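Phosphatidylinositol transfer protein SFH5 (Saccharomyces cerevisiae, PDB 6W32) transfers phosphatidylinositol between membranes as a non-classical Sec14-like protein and binds heme b, with a possible role in responses to organic oxidants. Local coordinates at residues Q181-K186 with K219-V224; T134-G139 with R156-L161; C75-F80 with Y212-Y217. All coordinates share one frame; numbering follows the deposited sequence.

Interaction 1: residues Q181-K186 with K219-V224; sequences QVHDYK and KYFVNV. With HEM (protoporphyrin IX containing Fe), chain D.
H183 and F221 are neighbours across two parallel strands, 179-184 and 216-222, which form a beta-alpha-beta unit with helix 195-211. This unit belongs to the CRAL-TRIO (Sec14) fold, and here its sheet forms one wall of the heme pocket. The strand axes lie 4.7 Å apart at 13°. Backbone bonds run from Y220 N to Q181 O, H183 N to Y220 O, V222 N to H183 O and Y185 N to V222 O. Q181, H183, K219 and F221 share the heme face of the sheet. V182, Y220 and V222 pack on the other face, where V182 CG2 meets Y220 CB.

K219 can be followed outward. CB lies near Q181 O. CG is anti to the backbone N (chi1 -173°) and packs against Q181 CB. CD nears the heme propionate oxygen O1D, and K219 CE lies 3.4 Å from H183 NE2. The extended chain ends with K219 NZ bonded to two propionate oxygens, heme O1D at 2.7 Å and heme O2A at 3.0 Å. One ammonium group therefore joins both propionates. H183 NE2 adds a weak bond to O2A.

F221 turns its edge to the face of the H183 ring, with the planes at 74°. Its CE1 also lies close to heme C2D. F247 meets F221 edge-to-face. D184 OD1 accepts from K186 N in an Asx turn at the end of the strand, and N223 ND2 gives it a weak bond. N223 OD1 is held by G253 N.

Y185 is the proximal heme ligand. Heme C1C lies over one face of the Y185 ring, toward its rim, and Y185 CE2 meets F221 CD1 at the edge. Y185 OH binds the heme iron at 2.3 Å.

Interaction 2: residues T134-G139 with R156-L161; sequences TWNLYG and RYRIGL. With HEM (protoporphyrin IX containing Fe), chain D.
R158 reaches from helix 151-166 to N136, at the end of strand 132-136, and to Y138, just beyond it. This is a helix packed on the central sheet of the CRAL-TRIO fold, with a heme propionate held at the junction. The strand and helix axes stay 10.6 Å apart, so long side chains bridge them. No hydrogen bond joins the two segments directly. The propionate is their common polar partner.

R158 leaves the helix with CG anti to the backbone N (chi1 179°). Its chain then bends at chi2 (91°), which sets R158 CD 3.0 Å from Y138 OH. The guanidinium edge faces the carboxylate. R158 NE bonds to heme O2A at 3.0 Å and weakly to heme O1A, while R158 NH2 also bonds to O2A. A positive group here would be expected to stabilise the propionate charge.

N136 crosses R158 at about a right angle. Its OD1 sits over one face of the guanidinium, with N136 OD1 3.4 Å from R158 CZ. This is contact through the face, not a hydrogen bond. The amide and guanidinium planes are 58° apart. The other amide atom, N136 ND2, packs on L161 CD2 at 3.5 Å as the two side chains slide past each other in opposite directions. T134 CB adds a looser contact with L161 CG.

Y138 lies just after the strand, beyond an inverse gamma turn centred on L137. N136 CB covers the centre of one face of its ring, and H183 meets the ring edge-to-face. Y138 OH donates to heme O1A at 2.6 Å, with that oxygen in the plane of the ring.

Interaction 3: residues C75-F80 with Y212-Y217; sequences CKAYQF and YPELLY
A77 meets P213 and E214 where the end of helix 64-77 approaches the turn between helix 195-211 and strand 216-222. The contact is small and lies near the protein surface.

The apolar contacts centre on the methyl group of A77. It points at the turn, and A77 CB touches E214 CG at 3.5 Å. The same A77 CB meets P213 CB at 3.9 Å. Y78 comes in beside it and crosses P213 at about a right angle. Its hydroxyl end does the touching, with Y78 OH 3.7 Å from P213 CG. P213 also rests on Y44.

The charged contact is loose. K76 and E214 cross at about a right angle. K76 CD packs against E214 OE1 at 3.3 Å. The K76 chain bends at chi4, and K76 NZ makes a long salt bridge to E214 OE2 at 3.8 Å. E214 bends at chi2 (-57°), which swings CD toward K76. Its OE1 has a stronger partner in Y178 OH. Nearby, K73 of the same helix as K76 bonds through NZ to E214 O.

Backbone bonds within 75-80 end the helix. F80 N bonds to C75 O at 2.8 Å, and Q79 N bonds weakly to K76 O. Q79 takes positive phi (64°). On the other side, E214 also has positive phi (58°), in the turn leading to the strand. The contact thus joins a helix C-terminus closed by a Schellman motif to the helix-to-strand connection of a beta-alpha-beta crossover in the CRAL-TRIO fold.

Overall arrangement
Interactions 1 and 2 build adjoining parts of one heme pocket, with centres 12 Å apart. Strands 132-136 and 179-184 are sheet neighbours, joined by probable hydrogen bonds from V182 N to T134 O (2.8 Å) and from G139 N to D184 O (2.9 Å). Interaction 1 supplies the iron ligand and reaches both propionates; interaction 2 grips the one with O1A and O2A. Interaction 3 lies 23 Å from interaction 1 and 22 Å from interaction 2, between centres. The side chain of P213 is about 12 Å from the heme. Interaction 3 lies away from the pocket but shares elements with it: strand 216-222 carries on into interaction 1, and Y212 packs on I159 of interaction 2.

Interaction 1: residues Q181-K186 with K219-V224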
loop_
_atom_site.group_PDB
_atom_site.type_symbol
_atom_site.label_atom_id
_atom_site.label_comp_id
_atom_site.label_asym_id
_atom_site.label_seq_id
_atom_site.Cartn_x
_atom_site.Cartn_y
_atom_site.Cartn_z
ATOM N N GLN A 181 7.426 0.366 4.480
ATOM C CA GLN A 181 6.619 -0.394 5.413
ATOM C C GLN A 181 7.532 -1.101 6.388
ATOM O O GLN A 181 8.586 -1.590 5.988
ATOM C CB GLN A 181 5.729 -1.402 4.666
ATOM C CG GLN A 181 4.660 -0.725 3.816
ATOM C CD GLN A 181 3.934 -1.668 2.878
ATOM O OE1 GLN A 181 3.554 -1.286 1.764
ATOM N NE2 GLN A 181 3.731 -2.898 3.319
ATOM N N VAL A 182 7.160 -1.132 7.664
ATOM C CA VAL A 182 7.898 -1.914 8.645
ATOM C C VAL A 182 6.950 -2.904 9.295
ATOM O O VAL A 182 5.830 -2.541 9.667
ATOM C CB VAL A 182 8.573 -1.046 9.736
ATOM C CG1 VAL A 182 9.060 -1.913 10.920
ATOM C CG2 VAL A 182 9.730 -0.332 9.183
ATOM N N HIS A 183 7.416 -4.138 9.454
ATOM C CA HIS A 183 6.830 -5.089 10.380
ATOM C C HIS A 183 7.739 -5.202 11.592
ATOM O O HIS A 183 8.976 -5.216 11.457
ATOM C CB HIS A 183 6.654 -6.464 9.746
ATOM C CG HIS A 183 5.577 -6.508 8.714
ATOM N ND1 HIS A 183 5.144 -7.681 8.136
ATOM C CD2 HIS A 183 4.847 -5.515 8.151
ATOM C CE1 HIS A 183 4.187 -7.408 7.266
ATOM N NE2 HIS A 183 3.999 -6.099 7.246
ATOM N N ASP A 184 7.125 -5.114 12.762
ATOM C CA ASP A 184 7.805 -5.428 13.990
ATOM C C ASP A 184 7.242 -6.756 14.417
ATOM O O ASP A 184 6.055 -6.886 14.716
ATOM C CB ASP A 184 7.526 -4.364 15.051
ATOM C CG ASP A 184 8.234 -4.648 16.361
ATOM O OD1 ASP A 184 8.945 -5.672 16.445
ATOM O OD2 ASP A 184 8.080 -3.848 17.308
ATOM N N TYR A 185 8.116 -7.746 14.446
ATOM C CA TYR A 185 7.771 -9.051 14.957
ATOM C C TYR A 185 8.353 -9.302 16.333
ATOM O O TYR A 185 8.535 -10.471 16.713
ATOM C CB TYR A 185 8.254 -10.103 13.973
ATOM C CG TYR A 185 7.547 -10.023 12.651
ATOM C CD1 TYR A 185 6.193 -10.286 12.567
ATOM C CD2 TYR A 185 8.227 -9.719 11.486
ATOM C CE1 TYR A 185 5.525 -10.220 11.371
ATOM C CE2 TYR A 185 7.570 -9.669 10.282
ATOM C CZ TYR A 185 6.206 -9.930 10.232
ATOM O OH TYR A 185 5.502 -9.875 9.050
ATOM N N LYS A 186 8.649 -8.246 17.098
ATOM C CA LYS A 186 9.227 -8.481 18.413
ATOM C C LYS A 186 8.277 -9.303 19.256
ATOM O O LYS A 186 7.262 -8.798 19.739
ATOM C CB LYS A 186 9.538 -7.193 19.155
ATOM C CG LYS A 186 10.068 -7.512 20.552
ATOM C CD LYS A 186 11.084 -6.470 21.092
ATOM C CE LYS A 186 12.193 -7.150 21.892
ATOM N NZ LYS A 186 11.661 -8.372 22.585
ATOM N N LYS A 219 10.707 -2.398 2.340
ATOM C CA LYS A 219 9.984 -3.003 3.450
ATOM C C LYS A 219 10.986 -3.643 4.420
ATOM O O LYS A 219 11.872 -4.408 4.002
ATOM C CB LYS A 219 8.972 -4.010 2.923
ATOM C CG LYS A 219 8.043 -4.591 3.977
ATOM C CD LYS A 219 6.710 -4.982 3.356
ATOM C CE LYS A 219 5.618 -5.215 4.394
ATOM N NZ LYS A 219 4.366 -5.732 3.737
ATOM N N TYR A 220 10.873 -3.300 5.713
ATOM C CA TYR A 220 11.802 -3.766 6.736
ATOM C C TYR A 220 11.061 -4.680 7.692
ATOM O O TYR A 220 9.942 -4.374 8.110
ATOM C CB TYR A 220 12.443 -2.602 7.521
ATOM C CG TYR A 220 13.160 -1.635 6.630
ATOM C CD1 TYR A 220 12.499 -0.530 6.122
ATOM C CD2 TYR A 220 14.478 -1.861 6.228
ATOM C CE1 TYR A 220 13.121 0.340 5.257
ATOM C CE2 TYR A 220 15.126 -0.973 5.373
ATOM C CZ TYR A 220 14.410 0.125 4.894
ATOM O OH TYR A 220 14.973 1.031 4.043
ATOM N N PHE A 221 11.703 -5.786 8.052
ATOM C CA PHE A 221 11.130 -6.800 8.926
ATOM C C PHE A 221 12.054 -6.869 10.122
ATOM O O PHE A 221 13.100 -7.512 10.034
ATOM C CB PHE A 221 11.052 -8.151 8.222
ATOM C CG PHE A 221 10.243 -8.128 6.974
ATOM C CD1 PHE A 221 8.927 -8.563 6.984
ATOM C CD2 PHE A 221 10.788 -7.669 5.783
ATOM C CE1 PHE A 221 8.159 -8.572 5.826
ATOM C CE2 PHE A 221 10.024 -7.660 4.621
ATOM C CZ PHE A 221 8.692 -8.121 4.646
ATOM N N VAL A 222 11.696 -6.228 11.233
ATOM C CA VAL A 222 12.660 -6.041 12.315
ATOM C C VAL A 222 12.290 -6.881 13.534
ATOM O O VAL A 222 11.147 -7.271 13.740
ATOM C CB VAL A 222 12.809 -4.555 12.692
ATOM C CG1 VAL A 222 12.886 -3.721 11.419
ATOM C CG2 VAL A 222 11.671 -4.109 13.571
ATOM N N ASN A 223 13.305 -7.186 14.331
ATOM C CA ASN A 223 13.181 -7.943 15.565
ATOM C C ASN A 223 12.758 -9.380 15.300
ATOM O O ASN A 223 11.913 -9.938 15.998
ATOM C CB ASN A 223 12.249 -7.235 16.531
ATOM C CG ASN A 223 12.920 -6.054 17.138
ATOM O OD1 ASN A 223 14.108 -6.128 17.467
ATOM N ND2 ASN A 223 12.220 -4.945 17.242
ATOM N N VAL A 224 13.431 -9.995 14.330
ATOM C CA VAL A 224 13.199 -11.331 13.787
ATOM C C VAL A 224 14.404 -12.199 14.140
ATOM O O VAL A 224 15.465 -12.056 13.521
ATOM C CB VAL A 224 13.010 -11.285 12.263
ATOM C CG1 VAL A 224 12.449 -12.597 11.728
ATOM C CG2 VAL A 224 12.168 -10.108 11.850
HETATM C CHA HEM D . 3.913 -10.721 5.153
HETATM C CHB HEM D . 1.700 -11.438 9.348
HETATM C CHC HEM D . 5.715 -13.509 11.071
HETATM C CHD HEM D . 8.102 -12.329 6.990
HETATM C C1A HEM D . 2.980 -10.738 6.156
HETATM C C2A HEM D . 1.633 -10.280 5.984
HETATM C C3A HEM D . 0.974 -10.501 7.139
HETATM C C4A HEM D . 1.938 -11.083 8.059
HETATM C CMA HEM D . -0.490 -10.205 7.547
HETATM C CAA HEM D . 1.188 -9.757 4.608
HETATM C CBA HEM D . 0.973 -8.272 4.437
HETATM C CGA HEM D . 1.351 -7.385 5.561
HETATM O O1A HEM D . 0.544 -7.453 6.542
HETATM O O2A HEM D . 1.767 -6.260 5.127
HETATM C C1B HEM D . 2.567 -12.111 10.158
HETATM C C2B HEM D . 2.248 -12.603 11.469
HETATM C C3B HEM D . 3.347 -13.181 11.960
HETATM C C4B HEM D . 4.410 -13.071 10.962
HETATM C CMB HEM D . 0.861 -12.441 12.124
HETATM C CAB HEM D . 3.496 -13.831 13.352
HETATM C CBB HEM D . 3.970 -15.054 13.503
HETATM C C1C HEM D . 6.743 -13.380 10.157
HETATM C C2C HEM D . 8.148 -13.835 10.267
HETATM C C3C HEM D . 8.796 -13.503 9.127
HETATM C C4C HEM D . 7.845 -12.826 8.257
HETATM C CMC HEM D . 8.785 -14.557 11.483
HETATM C CAC HEM D . 10.292 -13.763 8.796
HETATM C CBC HEM D . 11.062 -12.820 8.205
HETATM C C1D HEM D . 7.201 -11.835 6.088
HETATM C C2D HEM D . 7.457 -11.496 4.709
HETATM C C3D HEM D . 6.110 -11.022 4.156
HETATM C C4D HEM D . 5.207 -11.112 5.252
HETATM C CMD HEM D . 8.769 -11.574 3.923
HETATM C CAD HEM D . 5.717 -10.484 2.775
HETATM C CBD HEM D . 5.484 -8.978 2.940
HETATM C CGD HEM D . 5.209 -8.389 1.579
HETATM O O1D HEM D . 4.834 -7.172 1.513
HETATM O O2D HEM D . 5.113 -9.207 0.602
HETATM N NA HEM D . 3.138 -11.235 7.419
HETATM N NB HEM D . 3.884 -12.411 9.878
HETATM N NC HEM D . 6.645 -12.806 8.938
HETATM N ND HEM D . 5.840 -11.608 6.366
HETATM FE FE HEM D . 4.908 -11.919 8.193
#

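Interaction 2: residues T134-G139 with R156-L161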
loop_
_atom_site.group_PDB
_atom_site.type_symbol
_atom_site.label_atom_id
_atom_site.label_comp_id
_atom_site.label_asym_id
_atom_site.label_seq_id
_atom_site.Cartn_x
_atom_site.Cartn_y
_atom_site.Cartn_z
ATOM N N THR A 134 4.240 2.873 6.782
ATOM C CA THR A 134 3.254 2.244 7.667
ATOM C C THR A 134 3.924 1.146 8.474
ATOM O O THR A 134 4.923 0.558 8.050
ATOM C CB THR A 134 2.020 1.641 6.959
ATOM O OG1 THR A 134 2.365 0.401 6.331
ATOM C CG2 THR A 134 1.452 2.562 5.950
ATOM N N TRP A 135 3.352 0.858 9.632
ATOM C CA TRP A 135 3.994 -0.028 10.579
ATOM C C TRP A 135 2.965 -1.015 11.103
ATOM O O TRP A 135 1.910 -0.609 11.587
ATOM C CB TRP A 135 4.582 0.753 11.757
ATOM C CG TRP A 135 5.504 1.924 11.490
ATOM C CD1 TRP A 135 5.213 3.111 10.849
ATOM C CD2 TRP A 135 6.852 2.037 11.949
ATOM N NE1 TRP A 135 6.325 3.945 10.878
ATOM C CE2 TRP A 135 7.337 3.300 11.542
ATOM C CE3 TRP A 135 7.694 1.186 12.663
ATOM C CZ2 TRP A 135 8.628 3.723 11.825
ATOM C CZ3 TRP A 135 8.962 1.597 12.947
ATOM C CH2 TRP A 135 9.432 2.863 12.524
ATOM N N ASN A 136 3.288 -2.297 11.064
ATOM C CA ASN A 136 2.440 -3.313 11.661
ATOM C C ASN A 136 3.157 -3.903 12.863
ATOM O O ASN A 136 4.267 -4.423 12.733
ATOM C CB ASN A 136 2.084 -4.398 10.651
ATOM C CG ASN A 136 1.346 -3.849 9.465
ATOM O OD1 ASN A 136 1.938 -3.619 8.400
ATOM N ND2 ASN A 136 0.057 -3.598 9.642
ATOM N N LEU A 137 2.548 -3.785 14.036
ATOM C CA LEU A 137 3.176 -4.293 15.246
ATOM C C LEU A 137 2.714 -5.720 15.485
ATOM O O LEU A 137 2.188 -6.070 16.541
ATOM C CB LEU A 137 2.872 -3.385 16.430
ATOM C CG LEU A 137 3.260 -1.956 16.093
ATOM C CD1 LEU A 137 2.913 -1.023 17.201
ATOM C CD2 LEU A 137 4.737 -1.911 15.784
ATOM N N TYR A 138 2.936 -6.540 14.460
ATOM C CA TYR A 138 2.375 -7.885 14.458
ATOM C C TYR A 138 2.892 -8.738 15.615
ATOM O O TYR A 138 2.168 -9.600 16.118
ATOM C CB TYR A 138 2.659 -8.559 13.121
ATOM C CG TYR A 138 1.773 -8.084 11.986
ATOM C CD1 TYR A 138 0.502 -7.570 12.216
ATOM C CD2 TYR A 138 2.207 -8.161 10.672
ATOM C CE1 TYR A 138 -0.297 -7.139 11.147
ATOM C CE2 TYR A 138 1.402 -7.745 9.613
ATOM C CZ TYR A 138 0.170 -7.244 9.856
ATOM O OH TYR A 138 -0.566 -6.841 8.780
ATOM N N GLY A 139 4.104 -8.491 16.087
ATOM C CA GLY A 139 4.612 -9.260 17.216
ATOM C C GLY A 139 3.751 -9.168 18.460
ATOM O O GLY A 139 3.691 -10.112 19.251
ATOM N N ARG A 156 -9.656 -6.780 5.545
ATOM C CA ARG A 156 -10.288 -5.481 5.358
ATOM C C ARG A 156 -9.635 -4.436 6.253
ATOM O O ARG A 156 -9.422 -3.295 5.824
ATOM C CB ARG A 156 -11.780 -5.579 5.603
ATOM C CG ARG A 156 -12.543 -6.270 4.518
ATOM C CD ARG A 156 -14.026 -5.779 4.532
ATOM N NE ARG A 156 -14.259 -4.607 3.691
ATOM C CZ ARG A 156 -14.451 -4.705 2.382
ATOM N NH1 ARG A 156 -14.645 -3.614 1.640
ATOM N NH2 ARG A 156 -14.438 -5.924 1.820
ATOM N N TYR A 157 -9.258 -4.822 7.475
ATOM C CA TYR A 157 -8.500 -3.922 8.338
ATOM C C TYR A 157 -7.243 -3.420 7.632
ATOM O O TYR A 157 -7.047 -2.206 7.484
ATOM C CB TYR A 157 -8.120 -4.626 9.641
ATOM C CG TYR A 157 -6.986 -3.933 10.298
ATOM C CD1 TYR A 157 -7.159 -2.676 10.858
ATOM C CD2 TYR A 157 -5.719 -4.489 10.307
ATOM C CE1 TYR A 157 -6.098 -2.007 11.442
ATOM C CE2 TYR A 157 -4.642 -3.821 10.879
ATOM C CZ TYR A 157 -4.844 -2.587 11.441
ATOM O OH TYR A 157 -3.786 -1.941 12.009
ATOM N N ARG A 158 -6.391 -4.363 7.160
ATOM C CA ARG A 158 -5.068 -4.045 6.616
ATOM C C ARG A 158 -5.142 -3.268 5.304
ATOM O O ARG A 158 -4.384 -2.310 5.104
ATOM C CB ARG A 158 -4.264 -5.317 6.395
ATOM C CG ARG A 158 -2.884 -5.023 5.801
ATOM C CD ARG A 158 -1.750 -4.810 6.844
ATOM N NE ARG A 158 -0.491 -4.572 6.141
ATOM C CZ ARG A 158 -0.134 -3.373 5.700
ATOM N NH1 ARG A 158 -0.932 -2.347 5.943
ATOM N NH2 ARG A 158 0.993 -3.188 5.021
ATOM N N ILE A 159 -5.994 -3.683 4.370
ATOM C CA ILE A 159 -6.187 -2.818 3.211
ATOM C C ILE A 159 -6.547 -1.415 3.665
ATOM O O ILE A 159 -6.238 -0.433 2.986
ATOM C CB ILE A 159 -7.264 -3.385 2.263
ATOM C CG1 ILE A 159 -6.983 -4.851 1.949
ATOM C CG2 ILE A 159 -7.255 -2.608 0.982
ATOM C CD1 ILE A 159 -5.585 -5.132 1.405
ATOM N N GLY A 160 -7.220 -1.289 4.807
ATOM C CA GLY A 160 -7.543 0.033 5.300
ATOM C C GLY A 160 -6.291 0.813 5.641
ATOM O O GLY A 160 -6.183 2.007 5.342
ATOM N N LEU A 161 -5.311 0.145 6.251
ATOM C CA LEU A 161 -4.060 0.830 6.527
ATOM C C LEU A 161 -3.305 1.117 5.229
ATOM O O LEU A 161 -2.772 2.215 5.048
ATOM C CB LEU A 161 -3.237 0.006 7.513
ATOM C CG LEU A 161 -1.982 0.603 8.158
ATOM C CD1 LEU A 161 -2.328 1.873 8.860
ATOM C CD2 LEU A 161 -1.328 -0.395 9.124
HETATM C CHA HEM D . 3.913 -10.721 5.153
HETATM C CHB HEM D . 1.700 -11.438 9.348
HETATM C CHC HEM D . 5.715 -13.509 11.071
HETATM C CHD HEM D . 8.102 -12.329 6.990
HETATM C C1A HEM D . 2.980 -10.738 6.156
HETATM C C2A HEM D . 1.633 -10.280 5.984
HETATM C C3A HEM D . 0.974 -10.501 7.139
HETATM C C4A HEM D . 1.938 -11.083 8.059
HETATM C CMA HEM D . -0.490 -10.205 7.547
HETATM C CAA HEM D . 1.188 -9.757 4.608
HETATM C CBA HEM D . 0.973 -8.272 4.437
HETATM C CGA HEM D . 1.351 -7.385 5.561
HETATM O O1A HEM D . 0.544 -7.453 6.542
HETATM O O2A HEM D . 1.767 -6.260 5.127
HETATM C C1B HEM D . 2.567 -12.111 10.158
HETATM C C2B HEM D . 2.248 -12.603 11.469
HETATM C C3B HEM D . 3.347 -13.181 11.960
HETATM C C4B HEM D . 4.410 -13.071 10.962
HETATM C CMB HEM D . 0.861 -12.441 12.124
HETATM C CAB HEM D . 3.496 -13.831 13.352
HETATM C CBB HEM D . 3.970 -15.054 13.503
HETATM C C1C HEM D . 6.743 -13.380 10.157
HETATM C C2C HEM D . 8.148 -13.835 10.267
HETATM C C3C HEM D . 8.796 -13.503 9.127
HETATM C C4C HEM D . 7.845 -12.826 8.257
HETATM C CMC HEM D . 8.785 -14.557 11.483
HETATM C CAC HEM D . 10.292 -13.763 8.796
HETATM C CBC HEM D . 11.062 -12.820 8.205
HETATM C C1D HEM D . 7.201 -11.835 6.088
HETATM C C2D HEM D . 7.457 -11.496 4.709
HETATM C C3D HEM D . 6.110 -11.022 4.156
HETATM C C4D HEM D . 5.207 -11.112 5.252
HETATM C CMD HEM D . 8.769 -11.574 3.923
HETATM C CAD HEM D . 5.717 -10.484 2.775
HETATM C CBD HEM D . 5.484 -8.978 2.940
HETATM C CGD HEM D . 5.209 -8.389 1.579
HETATM O O1D HEM D . 4.834 -7.172 1.513
HETATM O O2D HEM D . 5.113 -9.207 0.602
HETATM N NA HEM D . 3.138 -11.235 7.419
HETATM N NB HEM D . 3.884 -12.411 9.878
HETATM N NC HEM D . 6.645 -12.806 8.938
HETATM N ND HEM D . 5.840 -11.608 6.366
HETATM FE FE HEM D . 4.908 -11.919 8.193
#

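Interaction 3: residues C75-F80 with Y212-Y217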
loop_
_atom_site.group_PDB
_atom_site.type_symbol
_atom_site.label_atom_id
_atom_site.label_comp_id
_atom_site.label_asym_id
_atom_site.label_seq_id
_atom_site.Cartn_x
_atom_site.Cartn_y
_atom_site.Cartn_z
ATOM N N CYS A 75 2.251 1.066 -16.519
ATOM C CA CYS A 75 3.116 0.555 -17.588
ATOM C C CYS A 75 4.423 -0.020 -17.050
ATOM O O CYS A 75 4.824 -1.133 -17.436
ATOM C CB CYS A 75 3.430 1.673 -18.582
ATOM S SG CYS A 75 1.945 2.594 -19.231
ATOM N N LYS A 76 5.105 0.741 -16.166
ATOM C CA LYS A 76 6.339 0.258 -15.554
ATOM C C LYS A 76 6.119 -1.074 -14.858
ATOM O O LYS A 76 6.934 -1.998 -14.967
ATOM C CB LYS A 76 6.840 1.289 -14.568
ATOM C CG LYS A 76 8.311 1.175 -14.229
ATOM C CD LYS A 76 8.685 1.674 -12.813
ATOM C CE LYS A 76 10.015 1.031 -12.343
ATOM N NZ LYS A 76 10.239 -0.378 -12.873
ATOM N N ALA A 77 5.006 -1.198 -14.157
ATOM C CA ALA A 77 4.706 -2.433 -13.454
ATOM C C ALA A 77 4.593 -3.629 -14.396
ATOM O O ALA A 77 4.916 -4.760 -14.022
ATOM C CB ALA A 77 3.405 -2.245 -12.677
ATOM N N TYR A 78 4.097 -3.423 -15.600
ATOM C CA TYR A 78 3.804 -4.544 -16.481
ATOM C C TYR A 78 4.712 -4.482 -17.703
ATOM O O TYR A 78 4.395 -4.998 -18.778
ATOM C CB TYR A 78 2.299 -4.578 -16.814
ATOM C CG TYR A 78 1.483 -4.801 -15.556
ATOM C CD1 TYR A 78 1.395 -6.057 -14.979
ATOM C CD2 TYR A 78 0.873 -3.741 -14.903
ATOM C CE1 TYR A 78 0.706 -6.270 -13.796
ATOM C CE2 TYR A 78 0.165 -3.934 -13.710
ATOM C CZ TYR A 78 0.089 -5.206 -13.158
ATOM O OH TYR A 78 -0.616 -5.417 -11.976
ATOM N N GLN A 79 5.865 -3.835 -17.520
ATOM C CA GLN A 79 6.985 -3.928 -18.446
ATOM C C GLN A 79 6.621 -3.354 -19.810
ATOM O O GLN A 79 7.161 -3.751 -20.839
ATOM C CB GLN A 79 7.486 -5.378 -18.546
ATOM C CG GLN A 79 8.213 -5.806 -17.277
ATOM C CD GLN A 79 8.585 -7.288 -17.230
ATOM O OE1 GLN A 79 9.329 -7.793 -18.086
ATOM N NE2 GLN A 79 8.077 -7.995 -16.210
ATOM N N PHE A 80 5.682 -2.421 -19.823
ATOM C CA PHE A 80 5.270 -1.761 -21.050
ATOM C C PHE A 80 4.759 -2.753 -22.078
ATOM O O PHE A 80 4.858 -2.507 -23.279
ATOM C CB PHE A 80 6.406 -0.928 -21.637
ATOM C CG PHE A 80 6.649 0.343 -20.898
ATOM C CD1 PHE A 80 5.988 1.496 -21.258
ATOM C CD2 PHE A 80 7.518 0.377 -19.822
ATOM C CE1 PHE A 80 6.193 2.666 -20.573
ATOM C CE2 PHE A 80 7.736 1.550 -19.131
ATOM C CZ PHE A 80 7.076 2.698 -19.506
ATOM N N TYR A 212 -1.772 -3.667 -5.948
ATOM C CA TYR A 212 -1.099 -2.438 -5.587
ATOM C C TYR A 212 0.334 -2.396 -6.153
ATOM O O TYR A 212 1.232 -1.979 -5.414
ATOM C CB TYR A 212 -1.073 -2.295 -4.062
ATOM C CG TYR A 212 -2.388 -1.973 -3.435
ATOM C CD1 TYR A 212 -2.681 -0.676 -3.051
ATOM C CD2 TYR A 212 -3.333 -2.967 -3.171
ATOM C CE1 TYR A 212 -3.884 -0.360 -2.441
ATOM C CE2 TYR A 212 -4.566 -2.649 -2.555
ATOM C CZ TYR A 212 -4.816 -1.345 -2.188
ATOM O OH TYR A 212 -5.989 -1.002 -1.564
ATOM N N PRO A 213 0.603 -2.695 -7.423
ATOM C CA PRO A 213 1.978 -2.781 -7.854
ATOM C C PRO A 213 2.608 -1.393 -7.901
ATOM O O PRO A 213 1.932 -0.368 -7.998
ATOM C CB PRO A 213 1.846 -3.358 -9.233
ATOM C CG PRO A 213 0.620 -2.764 -9.760
ATOM C CD PRO A 213 -0.239 -2.361 -8.560
ATOM N N GLU A 214 3.940 -1.368 -7.887
ATOM C CA GLU A 214 4.695 -0.132 -8.078
ATOM C C GLU A 214 4.349 0.928 -7.042
ATOM O O GLU A 214 4.359 2.127 -7.340
ATOM C CB GLU A 214 4.529 0.450 -9.473
ATOM C CG GLU A 214 5.352 -0.272 -10.546
ATOM C CD GLU A 214 6.876 -0.312 -10.273
ATOM O OE1 GLU A 214 7.451 0.761 -9.945
ATOM O OE2 GLU A 214 7.488 -1.413 -10.414
ATOM N N LEU A 215 4.080 0.490 -5.803
ATOM C CA LEU A 215 3.885 1.417 -4.693
ATOM C C LEU A 215 4.820 1.192 -3.511
ATOM O O LEU A 215 4.871 2.048 -2.627
ATOM C CB LEU A 215 2.431 1.362 -4.183
ATOM C CG LEU A 215 1.475 1.903 -5.239
ATOM C CD1 LEU A 215 0.074 1.344 -5.049
ATOM C CD2 LEU A 215 1.470 3.439 -5.289
ATOM N N LEU A 216 5.551 0.088 -3.455
ATOM C CA LEU A 216 6.485 -0.142 -2.349
ATOM C C LEU A 216 7.875 0.267 -2.786
ATOM O O LEU A 216 8.298 -0.070 -3.897
ATOM C CB LEU A 216 6.494 -1.614 -1.939
ATOM C CG LEU A 216 7.154 -2.036 -0.654
ATOM C CD1 LEU A 216 6.378 -1.531 0.482
ATOM C CD2 LEU A 216 7.241 -3.552 -0.564
ATOM N N TYR A 217 8.588 0.997 -1.922
ATOM C CA TYR A 217 10.021 1.251 -2.149
ATOM C C TYR A 217 10.878 0.290 -1.347
ATOM O O TYR A 217 11.663 -0.445 -1.933
ATOM C CB TYR A 217 10.449 2.689 -1.819
ATOM C CG TYR A 217 11.928 2.919 -2.089
ATOM C CD1 TYR A 217 12.432 2.938 -3.390
ATOM C CD2 TYR A 217 12.826 3.102 -1.047
ATOM C CE1 TYR A 217 13.807 3.125 -3.649
ATOM C CE2 TYR A 217 14.177 3.285 -1.288
ATOM C CZ TYR A 217 14.666 3.303 -2.591
ATOM O OH TYR A 217 16.027 3.499 -2.803
#